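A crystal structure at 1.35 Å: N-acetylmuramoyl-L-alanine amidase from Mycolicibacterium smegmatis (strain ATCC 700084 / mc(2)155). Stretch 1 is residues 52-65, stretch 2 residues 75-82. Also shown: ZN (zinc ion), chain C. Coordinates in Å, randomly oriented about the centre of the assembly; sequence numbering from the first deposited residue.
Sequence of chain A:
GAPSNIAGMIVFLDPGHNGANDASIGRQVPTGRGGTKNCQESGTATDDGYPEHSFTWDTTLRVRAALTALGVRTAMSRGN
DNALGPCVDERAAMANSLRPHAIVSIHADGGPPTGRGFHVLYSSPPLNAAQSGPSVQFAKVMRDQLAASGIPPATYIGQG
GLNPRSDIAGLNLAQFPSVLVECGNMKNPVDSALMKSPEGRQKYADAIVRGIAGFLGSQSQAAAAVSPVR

Stretch 1, residues 52-65: EHSFTWDTTLRVRA
Stretch 2, residues 75-82: AMSRGNDN

One carboxylate gathers most of the polar contact: Asp-81, chi1 t, takes His-53 ND1 on OD1 at 2.6 Å, Ser-54 OG on OD2 at 2.8 Å and, from its own loop, Arg-78 NH1 on OD1 at 2.9 Å, a salt bridge. Two oxygens can serve three donors, which is what an aspartate offers here.

Stretch 1 is helical throughout, phi/psi near -63/-42, with each i+4 amide bonded to the carbonyl at i. Stretch 2 leaves a strand at Ala-75 and Met-76 (psi near 150°), turns at Ser-77 (-76/-20), extends at Arg-78 (-147/161) and continues as loop. The chains run in opposite senses: CA atoms pair Arg-64 with Ala-75 at 8.4 Å and Ser-54 with Asp-81 at 6.5 Å.

His-53 (chi1 73°, chi2 79°) meets Asp-81 OD1 in its ring plane. His-53 O accepts Trp-57 N at 3.1 Å within the helix and Arg-78 NH2 at 2.9 Å across the contact. Arg-78 starts sideways at chi1 p, then extends through t and t so that its guanidinium reaches the helix; NH1 also bonds Asn-80 O at 3.0 Å, bracing the loop.

Trp-57, t with chi2 -111°, points toward the loop and fills the middle. Asp-81 CB lies over its five-membered ring, 3.6 Å from the centroid, while CE3 faces the Arg-78 guanidinium, 3.9 Å from NH1. Backbone packs here too: Gly-79 C is 3.3 Å from Trp-57 CH2. A broad, flat indole suits this mixed surface.

Met-76 (m, t, p) points toward the helix, its flexible thioether threading between several side chains: CE lies 3.5 Å from Trp-57 CZ3 and 3.7 Å from Thr-60 CG2, and SD sits over the Arg-64 guanidinium, 3.7 Å from NH1. Altogether 532 Å² is buried.

Beyond the contact, Glu-52 OE2 binds zinc at 2.0 Å.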

ATOM      1  N   GLU A  52      11.722   3.607  -5.205  1.00 14.93           N
ATOM      2  CA  GLU A  52      10.421   3.317  -4.612  1.00 15.20           C
ATOM      3  C   GLU A  52      10.548   2.854  -3.165  1.00 13.84           C
ATOM      4  O   GLU A  52       9.771   3.279  -2.301  1.00 14.23           O
ATOM      5  CB  GLU A  52       9.690   2.258  -5.435  1.00 15.07           C
ATOM      6  CG  GLU A  52       8.322   1.923  -4.852  1.00 16.09           C
ATOM      7  CD  GLU A  52       7.596   0.845  -5.622  1.00 16.54           C
ATOM      8  OE1 GLU A  52       8.124   0.398  -6.663  1.00 16.78           O
ATOM      9  OE2 GLU A  52       6.498   0.431  -5.182  1.00 17.26           O
ATOM     10  N   HIS A  53      11.531   1.997  -2.872  1.00 15.02           N
ATOM     11  CA  HIS A  53      11.603   1.428  -1.530  1.00 15.48           C
ATOM     12  C   HIS A  53      11.836   2.494  -0.464  1.00 14.65           C
ATOM     13  O   HIS A  53      11.362   2.344   0.666  1.00 15.06           O
ATOM     14  CB  HIS A  53      12.643   0.305  -1.460  1.00 16.41           C
ATOM     15  CG  HIS A  53      14.068   0.772  -1.500  1.00 17.72           C
ATOM     16  ND1 HIS A  53      14.717   1.294  -0.400  1.00 18.54           N
ATOM     17  CD2 HIS A  53      14.983   0.748  -2.497  1.00 18.92           C
ATOM     18  CE1 HIS A  53      15.964   1.589  -0.722  1.00 20.06           C
ATOM     19  NE2 HIS A  53      16.153   1.263  -1.990  1.00 20.61           N
ATOM     20  N   SER A  54      12.547   3.578  -0.800  1.00 15.74           N
ATOM     21  CA  SER A  54      12.742   4.650   0.174  1.00 16.73           C
ATOM     22  C   SER A  54      11.495   5.519   0.303  1.00 15.87           C
ATOM     23  O   SER A  54      11.138   5.941   1.414  1.00 16.20           O
ATOM     24  CB  SER A  54      13.959   5.495  -0.196  1.00 18.21           C
ATOM     25  OG  SER A  54      15.134   4.700  -0.168  1.00 19.61           O
ATOM     26  N   PHE A  55      10.807   5.774  -0.814  1.00 15.91           N
ATOM     27  CA  PHE A  55       9.544   6.499  -0.748  1.00 15.28           C
ATOM     28  C   PHE A  55       8.534   5.763   0.122  1.00 14.70           C
ATOM     29  O   PHE A  55       7.877   6.369   0.979  1.00 15.47           O
ATOM     30  CB  PHE A  55       8.952   6.700  -2.143  1.00 15.54           C
ATOM     31  CG  PHE A  55       7.513   7.131  -2.104  1.00 15.25           C
ATOM     32  CD1 PHE A  55       7.171   8.427  -1.752  1.00 15.59           C
ATOM     33  CD2 PHE A  55       6.494   6.226  -2.370  1.00 15.47           C
ATOM     34  CE1 PHE A  55       5.844   8.829  -1.682  1.00 15.87           C
ATOM     35  CE2 PHE A  55       5.165   6.617  -2.308  1.00 15.24           C
ATOM     36  CZ  PHE A  55       4.831   7.916  -1.969  1.00 15.40           C
ATOM     37  N   THR A  56       8.368   4.454  -0.105  1.00 14.58           N
ATOM     38  CA  THR A  56       7.352   3.730   0.654  1.00 14.31           C
ATOM     39  C   THR A  56       7.729   3.655   2.125  1.00 13.91           C
ATOM     40  O   THR A  56       6.863   3.759   3.002  1.00 13.86           O
ATOM     41  CB  THR A  56       7.145   2.325   0.087  1.00 14.42           C
ATOM     42  OG1 THR A  56       8.325   1.536   0.299  1.00 15.41           O
ATOM     43  CG2 THR A  56       6.793   2.365  -1.412  1.00 14.07           C
ATOM     44  N   TRP A  57       9.017   3.488   2.415  1.00 14.48           N
ATOM     45  CA  TRP A  57       9.474   3.415   3.800  1.00 15.53           C
ATOM     46  C   TRP A  57       9.158   4.702   4.557  1.00 15.47           C
ATOM     47  O   TRP A  57       8.477   4.685   5.593  1.00 15.16           O
ATOM     48  CB  TRP A  57      10.975   3.121   3.810  1.00 16.61           C
ATOM     49  CG  TRP A  57      11.600   3.201   5.162  1.00 17.35           C
ATOM     50  CD1 TRP A  57      12.491   4.143   5.614  1.00 18.87           C
ATOM     51  CD2 TRP A  57      11.398   2.290   6.249  1.00 18.03           C
ATOM     52  NE1 TRP A  57      12.848   3.869   6.908  1.00 19.87           N
ATOM     53  CE2 TRP A  57      12.197   2.736   7.322  1.00 19.93           C
ATOM     54  CE3 TRP A  57      10.621   1.139   6.416  1.00 18.35           C
ATOM     55  CZ2 TRP A  57      12.231   2.078   8.547  1.00 20.33           C
ATOM     56  CZ3 TRP A  57      10.662   0.483   7.637  1.00 19.57           C
ATOM     57  CH2 TRP A  57      11.457   0.958   8.685  1.00 20.29           C
ATOM     58  N   ASP A  58       9.622   5.841   4.036  1.00 14.99           N
ATOM     59  CA  ASP A  58       9.442   7.089   4.771  1.00 15.03           C
ATOM     60  C   ASP A  58       7.968   7.481   4.860  1.00 14.01           C
ATOM     61  O   ASP A  58       7.501   7.928   5.916  1.00 15.26           O
ATOM     62  CB  ASP A  58      10.283   8.199   4.153  1.00 16.59           C
ATOM     63  CG  ASP A  58      10.273   9.448   4.996  1.00 18.97           C
ATOM     64  OD1 ASP A  58      10.918   9.431   6.062  1.00 21.08           O
ATOM     65  OD2 ASP A  58       9.606  10.429   4.609  1.00 20.09           O
ATOM     66  N   THR A  59       7.210   7.279   3.779  1.00 14.71           N
ATOM     67  CA  THR A  59       5.781   7.576   3.822  1.00 14.65           C
ATOM     68  C   THR A  59       5.077   6.709   4.859  1.00 14.49           C
ATOM     69  O   THR A  59       4.226   7.199   5.617  1.00 14.71           O
ATOM     70  CB  THR A  59       5.169   7.377   2.432  1.00 14.49           C
ATOM     71  OG1 THR A  59       5.839   8.230   1.500  1.00 15.52           O
ATOM     72  CG2 THR A  59       3.685   7.723   2.426  1.00 14.61           C
ATOM     73  N   THR A  60       5.459   5.432   4.948  1.00 14.82           N
ATOM     74  CA  THR A  60       4.818   4.540   5.911  1.00 15.35           C
ATOM     75  C   THR A  60       5.152   4.940   7.344  1.00 14.94           C
ATOM     76  O   THR A  60       4.290   4.857   8.228  1.00 14.91           O
ATOM     77  CB  THR A  60       5.171   3.076   5.627  1.00 15.66           C
ATOM     78  OG1 THR A  60       4.740   2.718   4.300  1.00 16.09           O
ATOM     79  CG2 THR A  60       4.464   2.158   6.627  1.00 17.12           C
ATOM     80  N   LEU A  61       6.385   5.417   7.591  1.00 14.62           N
ATOM     81  CA  LEU A  61       6.734   5.891   8.930  1.00 15.07           C
ATOM     82  C   LEU A  61       5.848   7.062   9.338  1.00 14.22           C
ATOM     83  O   LEU A  61       5.449   7.178  10.504  1.00 14.77           O
ATOM     84  CB  LEU A  61       8.205   6.314   8.965  1.00 16.79           C
ATOM     85  CG  LEU A  61       9.233   5.186   8.867  1.00 19.33           C
ATOM     86  CD1 LEU A  61      10.648   5.756   8.887  1.00 20.21           C
ATOM     87  CD2 LEU A  61       9.043   4.176  10.002  1.00 21.44           C
ATOM     88  N   ARG A  62       5.552   7.952   8.394  1.00 14.31           N
ATOM     89  CA  ARG A  62       4.670   9.076   8.675  1.00 14.43           C
ATOM     90  C   ARG A  62       3.251   8.603   8.944  1.00 14.15           C
ATOM     91  O   ARG A  62       2.598   9.103   9.869  1.00 15.16           O
ATOM     92  CB  ARG A  62       4.732  10.071   7.522  1.00 15.09           C
ATOM     93  CG  ARG A  62       6.113  10.715   7.404  1.00 15.28           C
ATOM     94  CD  ARG A  62       6.291  11.474   6.098  1.00 15.85           C
ATOM     95  NE  ARG A  62       7.674  11.927   5.923  1.00 17.00           N
ATOM     96  CZ  ARG A  62       8.152  13.083   6.372  1.00 18.26           C
ATOM     97  NH1 ARG A  62       7.364  13.927   7.024  1.00 18.62           N
ATOM     98  NH2 ARG A  62       9.424  13.394   6.165  1.00 19.70           N
ATOM     99  N   VAL A  63       2.763   7.628   8.166  1.00 14.16           N
ATOM    100  CA  VAL A  63       1.450   7.044   8.433  1.00 14.15           C
ATOM    101  C   VAL A  63       1.415   6.437   9.831  1.00 15.12           C
ATOM    102  O   VAL A  63       0.471   6.658  10.598  1.00 15.90           O
ATOM    103  CB  VAL A  63       1.089   6.001   7.356  1.00 13.20           C
ATOM    104  CG1 VAL A  63      -0.142   5.183   7.777  1.00 13.91           C
ATOM    105  CG2 VAL A  63       0.850   6.673   5.995  1.00 12.77           C
ATOM    106  N   ARG A  64       2.450   5.669  10.188  1.00 15.41           N
ATOM    107  CA  ARG A  64       2.467   5.016  11.496  1.00 16.26           C
ATOM    108  C   ARG A  64       2.395   6.032  12.628  1.00 15.96           C
ATOM    109  O   ARG A  64       1.642   5.852  13.592  1.00 16.22           O
ATOM    110  CB  ARG A  64       3.708   4.139  11.662  1.00 17.60           C
ATOM    111  CG  ARG A  64       3.787   3.593  13.075  1.00 19.48           C
ATOM    112  CD  ARG A  64       4.869   2.595  13.247  1.00 22.84           C
ATOM    113  NE  ARG A  64       6.177   3.225  13.278  1.00 25.51           N
ATOM    114  CZ  ARG A  64       7.296   2.551  13.490  1.00 40.57           C
ATOM    115  NH1 ARG A  64       7.247   1.240  13.694  1.00 31.01           N
ATOM    116  NH2 ARG A  64       8.458   3.183  13.498  1.00 32.84           N
ATOM    117  N   ALA A  65       3.205   7.091  12.547  1.00 15.25           N
ATOM    118  CA  ALA A  65       3.200   8.108  13.595  1.00 15.57           C
ATOM    119  C   ALA A  65       1.815   8.721  13.772  1.00 15.19           C
ATOM    120  O   ALA A  65       1.359   8.922  14.905  1.00 16.45           O
ATOM    121  CB  ALA A  65       4.222   9.195  13.266  1.00 16.15           C
ATOM    122  N   ALA A  75       1.612  -2.470  13.251  1.00 14.34           N
ATOM    123  CA  ALA A  75       2.793  -3.286  13.021  1.00 14.92           C
ATOM    124  C   ALA A  75       3.216  -3.077  11.579  1.00 15.27           C
ATOM    125  O   ALA A  75       2.394  -2.718  10.733  1.00 15.10           O
ATOM    126  CB  ALA A  75       2.551  -4.778  13.277  1.00 16.34           C
ATOM    127  N   MET A  76       4.502  -3.281  11.302  1.00 16.47           N
ATOM    128  CA  MET A  76       5.048  -3.077   9.967  1.00 17.80           C
ATOM    129  C   MET A  76       5.667  -4.354   9.414  1.00 17.61           C
ATOM    130  O   MET A  76       6.143  -5.218  10.158  1.00 18.48           O
ATOM    131  CB  MET A  76       6.062  -1.924   9.950  1.00 20.69           C
ATOM    132  CG  MET A  76       5.421  -0.565  10.187  1.00 24.28           C
ATOM    133  SD  MET A  76       6.593   0.787  10.037  1.00 29.90           S
ATOM    134  CE  MET A  76       7.230   0.512   8.391  1.00 41.63           C
ATOM    135  N   SER A  77       5.662  -4.468   8.087  1.00 17.21           N
ATOM    136  CA  SER A  77       6.206  -5.649   7.433  1.00 17.51           C
ATOM    137  C   SER A  77       7.729  -5.676   7.412  1.00 18.41           C
ATOM    138  O   SER A  77       8.310  -6.748   7.224  1.00 20.13           O
ATOM    139  CB  SER A  77       5.693  -5.726   5.999  1.00 18.25           C
ATOM    140  OG  SER A  77       6.152  -4.613   5.260  1.00 16.90           O
ATOM    141  N   ARG A  78       8.387  -4.531   7.581  1.00 18.00           N
ATOM    142  CA  ARG A  78       9.839  -4.486   7.621  1.00 18.32           C
ATOM    143  C   ARG A  78      10.255  -3.376   8.569  1.00 19.50           C
ATOM    144  O   ARG A  78       9.477  -2.467   8.869  1.00 19.47           O
ATOM    145  CB  ARG A  78      10.452  -4.293   6.227  1.00 18.17           C
ATOM    146  CG  ARG A  78      10.029  -3.021   5.509  1.00 17.98           C
ATOM    147  CD  ARG A  78      10.772  -2.959   4.186  1.00 17.70           C
ATOM    148  NE  ARG A  78      10.274  -2.010   3.191  1.00 17.70           N
ATOM    149  CZ  ARG A  78      10.948  -0.945   2.754  1.00 17.92           C
ATOM    150  NH1 ARG A  78      12.135  -0.630   3.273  1.00 18.66           N
ATOM    151  NH2 ARG A  78      10.434  -0.190   1.791  1.00 16.68           N
ATOM    152  N   GLY A  79      11.505  -3.459   9.025  1.00 21.24           N
ATOM    153  CA  GLY A  79      11.983  -2.595  10.084  1.00 22.60           C
ATOM    154  C   GLY A  79      13.145  -1.699   9.712  1.00 23.90           C
ATOM    155  O   GLY A  79      13.691  -1.010  10.580  1.00 25.89           O
ATOM    156  N   ASN A  80      13.536  -1.691   8.440  1.00 23.51           N
ATOM    157  CA  ASN A  80      14.601  -0.814   7.966  1.00 23.56           C
ATOM    158  C   ASN A  80      14.432  -0.607   6.466  1.00 22.42           C
ATOM    159  O   ASN A  80      13.557  -1.200   5.826  1.00 21.65           O
ATOM    160  CB  ASN A  80      15.987  -1.389   8.275  1.00 24.74           C
ATOM    161  CG  ASN A  80      16.221  -2.730   7.608  1.00 26.21           C
ATOM    162  OD1 ASN A  80      16.155  -2.855   6.377  1.00 27.18           O
ATOM    163  ND2 ASN A  80      16.505  -3.744   8.415  1.00 42.71           N
ATOM    164  N   ASP A  81      15.307   0.223   5.903  1.00 22.72           N
ATOM    165  CA  ASP A  81      15.314   0.531   4.480  1.00 22.30           C
ATOM    166  C   ASP A  81      16.696   0.291   3.878  1.00 23.23           C
ATOM    167  O   ASP A  81      17.064   0.922   2.887  1.00 23.44           O
ATOM    168  CB  ASP A  81      14.843   1.966   4.233  1.00 21.13           C
ATOM    169  CG  ASP A  81      14.563   2.246   2.771  1.00 21.82           C
ATOM    170  OD1 ASP A  81      13.954   1.375   2.123  1.00 22.52           O
ATOM    171  OD2 ASP A  81      14.954   3.328   2.273  1.00 22.50           O
ATOM    172  N   ASN A  82      17.469  -0.632   4.454  1.00 24.99           N
ATOM    173  CA  ASN A  82      18.805  -0.892   3.927  1.00 24.22           C
ATOM    174  C   ASN A  82      19.177  -2.372   3.915  1.00 34.39           C
ATOM    175  O   ASN A  82      20.356  -2.692   3.715  1.00 29.54           O
ATOM    176  CB  ASN A  82      19.877  -0.073   4.671  1.00 25.37           C
ATOM    177  CG  ASN A  82      20.027  -0.487   6.125  1.00 29.27           C
ATOM    178  OD1 ASN A  82      19.164  -1.156   6.687  1.00 30.20           O
ATOM    179  ND2 ASN A  82      21.138  -0.092   6.740  1.00 36.22           N
TER
HETATM  180 ZN    ZN C 301       5.797  -1.417  -5.732  0.86 17.59          ZN
HETATM  181  O   HOH W   1       6.631  -1.775  -7.675  1.00 45.81           O
HETATM  182  O   HOH W   2       5.038  -3.289  -6.673  1.00 25.69           O
HETATM  183  O   HOH W   3       4.673  -0.498  -7.214  1.00 21.69           O